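Local coordinates for phytanoyl-CoA dioxygenase (Streptomyces malaysiense, PDB 6ZYL), which catalyses the beta-hydroxylation of thioholgamide as the non-heme monooxygenase ThoJ, probably with iron and 2-oxoglutarate, at residues R145-T151 with R229-D235; R161-H167 with H212-H218. All coordinates share one frame; numbering follows the deposited sequence.

Contact 1 (R145-T151 with R229-D235); sequences RVWVALT and RFNFAID. With TLA (L(+)-tartaric acid), chain B.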
loop_
_atom_site.group_PDB
_atom_site.type_symbol
_atom_site.label_atom_id
_atom_site.label_comp_id
_atom_site.label_asym_id
_atom_site.label_seq_id
_atom_site.Cartn_x
_atom_site.Cartn_y
_atom_site.Cartn_z
ATOM N N ARG A 145 0.855 5.973 -2.394
ATOM C CA ARG A 145 0.531 4.849 -1.528
ATOM C C ARG A 145 -0.061 5.385 -0.230
ATOM O O ARG A 145 0.564 6.208 0.448
ATOM C CB ARG A 145 1.765 3.995 -1.240
ATOM C CG ARG A 145 1.504 2.880 -0.239
ATOM C CD ARG A 145 2.631 1.860 -0.220
ATOM N NE ARG A 145 2.641 1.033 -1.424
ATOM C CZ ARG A 145 3.409 -0.037 -1.589
ATOM N NH1 ARG A 145 4.234 -0.416 -0.624
ATOM N NH2 ARG A 145 3.352 -0.730 -2.718
ATOM N N VAL A 146 -1.261 4.923 0.106
ATOM C CA VAL A 146 -1.926 5.274 1.356
ATOM C C VAL A 146 -1.632 4.173 2.365
ATOM O O VAL A 146 -1.992 3.010 2.151
ATOM C CB VAL A 146 -3.438 5.461 1.157
ATOM C CG1 VAL A 146 -4.114 5.756 2.490
ATOM C CG2 VAL A 146 -3.701 6.577 0.154
ATOM N N TRP A 147 -0.981 4.542 3.462
ATOM C CA TRP A 147 -0.501 3.624 4.495
ATOM C C TRP A 147 -1.407 3.806 5.707
ATOM O O TRP A 147 -1.212 4.729 6.504
ATOM C CB TRP A 147 0.956 3.942 4.806
ATOM C CG TRP A 147 1.729 2.935 5.588
ATOM C CD1 TRP A 147 2.158 1.713 5.162
ATOM C CD2 TRP A 147 2.220 3.094 6.921
ATOM N NE1 TRP A 147 2.875 1.092 6.158
ATOM C CE2 TRP A 147 2.925 1.919 7.249
ATOM C CE3 TRP A 147 2.126 4.112 7.875
ATOM C CZ2 TRP A 147 3.532 1.735 8.491
ATOM C CZ3 TRP A 147 2.729 3.928 9.108
ATOM C CH2 TRP A 147 3.422 2.749 9.404
ATOM N N VAL A 148 -2.398 2.931 5.836
ATOM C CA VAL A 148 -3.432 3.066 6.856
ATOM C C VAL A 148 -2.995 2.330 8.114
ATOM O O VAL A 148 -2.628 1.149 8.062
ATOM C CB VAL A 148 -4.781 2.529 6.351
ATOM C CG1 VAL A 148 -5.850 2.693 7.427
ATOM C CG2 VAL A 148 -5.193 3.228 5.067
ATOM N N ALA A 149 -3.058 3.020 9.250
ATOM C CA ALA A 149 -2.703 2.440 10.540
ATOM C C ALA A 149 -3.925 1.734 11.120
ATOM O O ALA A 149 -4.904 2.384 11.502
ATOM C CB ALA A 149 -2.196 3.516 11.497
ATOM N N LEU A 150 -3.872 0.402 11.180
ATOM C CA LEU A 150 -4.925 -0.351 11.849
ATOM C C LEU A 150 -4.677 -0.431 13.349
ATOM O O LEU A 150 -5.633 -0.501 14.128
ATOM C CB LEU A 150 -5.035 -1.752 11.251
ATOM C CG LEU A 150 -5.447 -1.814 9.779
ATOM C CD1 LEU A 150 -5.649 -3.262 9.340
ATOM C CD2 LEU A 150 -6.705 -1.000 9.516
ATOM N N THR A 151 -3.412 -0.440 13.760
ATOM C CA THR A 151 -2.994 -0.163 15.125
ATOM C C THR A 151 -2.324 1.206 15.166
ATOM O O THR A 151 -1.984 1.784 14.131
ATOM C CB THR A 151 -2.016 -1.227 15.642
ATOM O OG1 THR A 151 -0.845 -1.240 14.813
ATOM C CG2 THR A 151 -2.656 -2.604 15.648
ATOM N N ARG A 229 2.016 -4.659 15.142
ATOM C CA ARG A 229 1.764 -3.420 14.417
ATOM C C ARG A 229 1.165 -3.773 13.063
ATOM O O ARG A 229 1.797 -4.480 12.271
ATOM C CB ARG A 229 3.061 -2.627 14.256
ATOM C CG ARG A 229 2.913 -1.271 13.599
ATOM C CD ARG A 229 4.022 -1.051 12.578
ATOM N NE ARG A 229 3.722 -1.714 11.313
ATOM C CZ ARG A 229 4.415 -1.549 10.192
ATOM N NH1 ARG A 229 5.464 -0.740 10.168
ATOM N NH2 ARG A 229 4.055 -2.193 9.090
ATOM N N PHE A 230 -0.048 -3.288 12.802
ATOM C CA PHE A 230 -0.805 -3.651 11.608
ATOM C C PHE A 230 -1.018 -2.415 10.747
ATOM O O PHE A 230 -1.612 -1.433 11.204
ATOM C CB PHE A 230 -2.164 -4.264 11.967
ATOM C CG PHE A 230 -2.086 -5.662 12.504
ATOM C CD1 PHE A 230 -1.583 -5.904 13.770
ATOM C CD2 PHE A 230 -2.535 -6.733 11.751
ATOM C CE1 PHE A 230 -1.515 -7.188 14.269
ATOM C CE2 PHE A 230 -2.467 -8.021 12.242
ATOM C CZ PHE A 230 -1.956 -8.250 13.505
ATOM N N ASN A 231 -0.572 -2.478 9.495
ATOM C CA ASN A 231 -0.777 -1.397 8.543
ATOM C C ASN A 231 -1.275 -1.965 7.222
ATOM O O ASN A 231 -0.833 -3.031 6.783
ATOM C CB ASN A 231 0.507 -0.598 8.340
ATOM C CG ASN A 231 0.916 0.159 9.591
ATOM O OD1 ASN A 231 1.551 -0.397 10.487
ATOM N ND2 ASN A 231 0.537 1.431 9.665
ATOM N N PHE A 232 -2.210 -1.247 6.608
ATOM C CA PHE A 232 -2.874 -1.647 5.372
ATOM C C PHE A 232 -2.545 -0.588 4.327
ATOM O O PHE A 232 -2.962 0.569 4.458
ATOM C CB PHE A 232 -4.379 -1.783 5.602
ATOM C CG PHE A 232 -5.160 -2.123 4.372
ATOM C CD1 PHE A 232 -5.041 -3.366 3.774
ATOM C CD2 PHE A 232 -6.034 -1.201 3.823
ATOM C CE1 PHE A 232 -5.771 -3.677 2.641
ATOM C CE2 PHE A 232 -6.765 -1.505 2.692
ATOM C CZ PHE A 232 -6.635 -2.744 2.101
ATOM N N ALA A 233 -1.788 -0.977 3.305
ATOM C CA ALA A 233 -1.269 -0.051 2.307
ATOM C C ALA A 233 -2.049 -0.183 1.007
ATOM O O ALA A 233 -2.348 -1.292 0.556
ATOM C CB ALA A 233 0.217 -0.308 2.049
ATOM N N ILE A 234 -2.360 0.960 0.400
ATOM C CA ILE A 234 -3.191 1.020 -0.795
ATOM C C ILE A 234 -2.463 1.855 -1.834
ATOM O O ILE A 234 -2.132 3.018 -1.577
ATOM C CB ILE A 234 -4.575 1.627 -0.514
ATOM C CG1 ILE A 234 -5.171 1.070 0.777
ATOM C CG2 ILE A 234 -5.516 1.372 -1.683
ATOM C CD1 ILE A 234 -6.302 1.927 1.335
ATOM N N ASP A 235 -2.225 1.274 -3.004
ATOM C CA ASP A 235 -1.622 1.997 -4.116
ATOM C C ASP A 235 -2.722 2.584 -4.990
ATOM O O ASP A 235 -3.509 1.843 -5.588
ATOM C CB ASP A 235 -0.721 1.079 -4.936
ATOM C CG ASP A 235 0.568 0.748 -4.224
ATOM O OD1 ASP A 235 1.142 1.659 -3.591
ATOM O OD2 ASP A 235 1.001 -0.421 -4.285
HETATM O O1 TLA B . 9.020 -1.137 3.418
HETATM O O11 TLA B . 7.709 -2.771 2.811
HETATM C C1 TLA B . 8.112 -1.964 3.688
HETATM C C2 TLA B . 7.490 -1.975 5.081
HETATM O O2 TLA B . 6.663 -3.097 5.217
HETATM C C3 TLA B . 6.668 -0.699 5.249
HETATM O O3 TLA B . 5.683 -0.644 4.256
HETATM C C4 TLA B . 6.027 -0.722 6.633
HETATM O O4 TLA B . 6.750 -0.615 7.658
HETATM O O41 TLA B . 4.781 -0.856 6.740
#
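Arg229 turns one face of its guanidinium to the benzo edge of the Trp147 indole, NH1 lying 3.6 Å from CZ2. Bends at chi2 (-136°) and chi3 carry the group back over the sheet, where NH1 and NH2 bind the two oxygens of one tartrate carboxylate; Trp147 NE1 donates to O41 of the same carboxylate over 2.8 Å. At Phe230 the backbone bonds run on into the loop of 145-151: its N donates to Thr151 OG1, and its O accepts from Leu150 N and Thr151 N, while its ring leads off toward helix 46-66. Asn231 lays its amide flat over the indole, the planes 9° apart and ND2 3.2 Å from Trp147 CH2, with CB making a CH-pi contact to the five-membered ring. Phe232 exchanges two backbone bonds with Val148 in a hydrogen-bonded antiparallel pair and sends its ring edge-to-face onto Trp85. Ala233 CB touches both Trp147 CD1 and Arg145 CD. On the face of Val146 and Val148, Ile234 CD1 meets Val148 CG2 at 4.1 Å. Asp235 is gripped side-on by Arg145, NE reaching OD1 at 2.7 Å in a nearly straight bond (173°) and NH2 reaching OD2 at 2.8 Å; Ser111 also bonds OD2. A methionine in place of Arg145 would probably leave the buried Asp235 carboxylate without a charge partner across the strands, OD2 still held by Ser111 but OD1 less fixed. One face of this double-stranded beta-helix sheet thus carries both a buried ion pair and a carboxylate-binding site, consistent with the place where relatives hold 2-oxoglutarate.

Contact 2 (R161-H167 with H212-H218); sequences RYARGSH and HHLAMAH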
loop_
_atom_site.group_PDB
_atom_site.type_symbol
_atom_site.label_atom_id
_atom_site.label_comp_id
_atom_site.label_asym_id
_atom_site.label_seq_id
_atom_site.Cartn_x
_atom_site.Cartn_y
_atom_site.Cartn_z
ATOM N N ARG A 161 9.992 4.993 8.709
ATOM C CA ARG A 161 10.642 6.296 8.684
ATOM C C ARG A 161 10.695 6.802 7.249
ATOM O O ARG A 161 10.957 6.029 6.325
ATOM C CB ARG A 161 12.076 6.241 9.222
ATOM C CG ARG A 161 12.287 5.497 10.514
ATOM C CD ARG A 161 13.657 5.846 11.099
ATOM N NE ARG A 161 14.758 5.130 10.452
ATOM C CZ ARG A 161 14.969 3.821 10.562
ATOM N NH1 ARG A 161 14.147 3.075 11.288
ATOM N NH2 ARG A 161 15.998 3.256 9.945
ATOM N N TYR A 162 10.485 8.103 7.066
ATOM C CA TYR A 162 10.568 8.721 5.751
ATOM C C TYR A 162 11.841 9.551 5.625
ATOM O O TYR A 162 12.341 10.101 6.610
ATOM C CB TYR A 162 9.372 9.638 5.478
ATOM C CG TYR A 162 8.051 8.954 5.233
ATOM C CD1 TYR A 162 7.979 7.711 4.618
ATOM C CD2 TYR A 162 6.866 9.570 5.606
ATOM C CE1 TYR A 162 6.757 7.100 4.392
ATOM C CE2 TYR A 162 5.650 8.974 5.383
ATOM C CZ TYR A 162 5.596 7.742 4.778
ATOM O OH TYR A 162 4.368 7.162 4.572
ATOM N N ALA A 163 12.348 9.656 4.396
ATOM C CA ALA A 163 13.448 10.558 4.051
ATOM C C ALA A 163 12.846 11.710 3.249
ATOM O O ALA A 163 12.568 11.569 2.055
ATOM C CB ALA A 163 14.534 9.831 3.264
ATOM N N ARG A 164 12.635 12.845 3.912
ATOM C CA ARG A 164 11.991 13.989 3.278
ATOM C C ARG A 164 12.709 14.378 1.992
ATOM O O ARG A 164 13.939 14.471 1.953
ATOM C CB ARG A 164 11.969 15.167 4.254
ATOM C CG ARG A 164 11.052 16.312 3.866
ATOM C CD ARG A 164 11.104 17.425 4.917
ATOM N NE ARG A 164 10.068 17.275 5.939
ATOM C CZ ARG A 164 10.301 16.958 7.209
ATOM N NH1 ARG A 164 11.540 16.758 7.639
ATOM N NH2 ARG A 164 9.287 16.845 8.057
ATOM N N GLY A 165 11.929 14.592 0.936
ATOM C CA GLY A 165 12.464 15.018 -0.339
ATOM C C GLY A 165 13.178 13.956 -1.142
ATOM O O GLY A 165 13.649 14.255 -2.246
ATOM N N SER A 166 13.262 12.724 -0.644
ATOM C CA SER A 166 13.999 11.666 -1.326
ATOM C C SER A 166 13.324 11.187 -2.604
ATOM O O SER A 166 13.864 10.291 -3.264
ATOM C CB SER A 166 14.186 10.481 -0.378
ATOM O OG SER A 166 12.932 9.998 0.080
ATOM N N HIS A 167 12.182 11.761 -2.976
ATOM C CA HIS A 167 11.383 11.271 -4.090
ATOM C C HIS A 167 11.585 12.052 -5.381
ATOM O O HIS A 167 11.051 11.646 -6.418
ATOM C CB HIS A 167 9.896 11.336 -3.724
ATOM C CG HIS A 167 9.380 12.736 -3.583
ATOM N ND1 HIS A 167 9.900 13.631 -2.672
ATOM C CD2 HIS A 167 8.402 13.400 -4.245
ATOM C CE1 HIS A 167 9.263 14.784 -2.777
ATOM N NE2 HIS A 167 8.347 14.669 -3.721
ATOM N N HIS A 212 2.409 8.590 0.854
ATOM C CA HIS A 212 3.757 8.881 0.395
ATOM C C HIS A 212 3.927 8.519 -1.074
ATOM O O HIS A 212 3.204 7.683 -1.624
ATOM C CB HIS A 212 4.823 8.165 1.269
ATOM C CG HIS A 212 4.803 6.669 1.185
ATOM N ND1 HIS A 212 4.386 5.872 2.230
ATOM C CD2 HIS A 212 5.201 5.824 0.204
ATOM C CE1 HIS A 212 4.503 4.601 1.886
ATOM N NE2 HIS A 212 4.992 4.546 0.660
ATOM N N HIS A 213 4.872 9.219 -1.699
ATOM C CA HIS A 213 5.270 8.976 -3.077
ATOM C C HIS A 213 5.923 7.606 -3.197
ATOM O O HIS A 213 6.625 7.154 -2.289
ATOM C CB HIS A 213 6.242 10.082 -3.503
ATOM C CG HIS A 213 6.386 10.250 -4.982
ATOM N ND1 HIS A 213 7.282 9.516 -5.726
ATOM C CD2 HIS A 213 5.789 11.103 -5.849
ATOM C CE1 HIS A 213 7.210 9.886 -6.992
ATOM N NE2 HIS A 213 6.312 10.848 -7.092
ATOM N N LEU A 214 5.679 6.933 -4.323
ATOM C CA LEU A 214 6.265 5.613 -4.521
ATOM C C LEU A 214 7.782 5.661 -4.662
ATOM O O LEU A 214 8.424 4.606 -4.595
ATOM C CB LEU A 214 5.651 4.939 -5.748
ATOM C CG LEU A 214 4.173 4.559 -5.624
ATOM C CD1 LEU A 214 3.686 3.890 -6.907
ATOM C CD2 LEU A 214 3.926 3.655 -4.427
ATOM N N ALA A 215 8.362 6.844 -4.859
ATOM C CA ALA A 215 9.808 7.026 -4.855
ATOM C C ALA A 215 10.320 7.540 -3.514
ATOM O O ALA A 215 11.508 7.856 -3.390
ATOM C CB ALA A 215 10.226 7.981 -5.975
ATOM N N MET A 216 9.448 7.647 -2.514
ATOM C CA MET A 216 9.876 8.025 -1.176
ATOM C C MET A 216 10.744 6.917 -0.594
ATOM O O MET A 216 10.320 5.759 -0.522
ATOM C CB MET A 216 8.663 8.283 -0.283
ATOM C CG MET A 216 8.977 8.379 1.204
ATOM S SD MET A 216 10.188 9.648 1.619
ATOM C CE MET A 216 9.527 11.056 0.728
ATOM N N ALA A 217 11.964 7.265 -0.195
ATOM C CA ALA A 217 12.824 6.329 0.512
ATOM C C ALA A 217 12.336 6.194 1.948
ATOM O O ALA A 217 12.085 7.199 2.621
ATOM C CB ALA A 217 14.277 6.800 0.483
ATOM N N HIS A 218 12.189 4.956 2.413
ATOM C CA HIS A 218 11.747 4.729 3.781
ATOM C C HIS A 218 12.371 3.449 4.313
ATOM O O HIS A 218 12.846 2.598 3.556
ATOM C CB HIS A 218 10.212 4.662 3.885
ATOM C CG HIS A 218 9.578 3.654 2.978
ATOM N ND1 HIS A 218 9.488 2.316 3.301
ATOM C CD2 HIS A 218 8.985 3.789 1.769
ATOM C CE1 HIS A 218 8.878 1.670 2.322
ATOM N NE2 HIS A 218 8.564 2.540 1.381
#
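The side chains of Tyr162 and His212 cross at about a right angle, with the ring planes inclined at 67°, and meet through a hydrogen bond of 2.7 Å between Tyr162 OH and His212 ND1. The hydroxyl arrives at the edge of the imidazole, near its plane, and bonds Ser210 as well. His218 runs alongside Tyr162, pointing the same way, and sets its CB 3.8 Å from CD1 at the edge of the phenol ring. Across the phenol comes Met216: CG rests 3.6 Å from Tyr162 CD1, and SD makes an oblique Met-aromatic contact, 5.0 Å from the ring centroid. Although the Met216 CB points away from 161-167, the bend at chi2 (57°) swings the sulfur back, bringing SD 3.2 Å from Ser166 OG. Tyr162 and His218 form a non-hydrogen-bonded antiparallel pair in the smaller sheet of the double-stranded beta-helix, on strands 160-162 and 217-220. On the polar side of His218, NE2 bonds Asp130 and the ring meets His128 edge-to-face; these three residues fit the family's HxD...H iron-binding pattern, here without metal. Beyond the pair, Ala163 N donates to Ala217 O at 3.0 Å before the chain enters a type II turn from Ala163 to Ser166, with Gly165 at positive phi. The turn presents the Ser166 hydroxyl to 212-218, where OG accepts from Ala217 N over 2.9 Å. The side chains of His167 and His213 run nearly at right angles, and their rings are oblique, with planes 55° apart: CD2 of His167 sits over one face of the His213 imidazole, toward its rim and 3.8 Å from CG. Their NE2 atoms bond separate backbone carbonyls, that of Arg33 for His167 and that of Gln140 for His213.

How the contacts relate
Contact 1 belongs to the larger sheet and contact 2 chiefly to the smaller one, their centres about 16 Å apart, yet they meet directly. Arg145 N lies 3.0 Å from His212 O, a probable hydrogen bond between neighbouring strands, and Leu214 CD2 packs 3.5 Å from Asp235 OD1. Both contribute to the tartrate pocket: contact 1 supplies Trp147 and Arg229, while the His218 side chain comes within about 3 Å of the ligand and Ser220 bonds it too. The tartrate probably came from the crystallisation liquor, but its position beside the presumed iron ligands is consistent with a 2-oxoglutarate site. Asp130 links His212 and His218 to Arg145, the last by a weak, long ion pair.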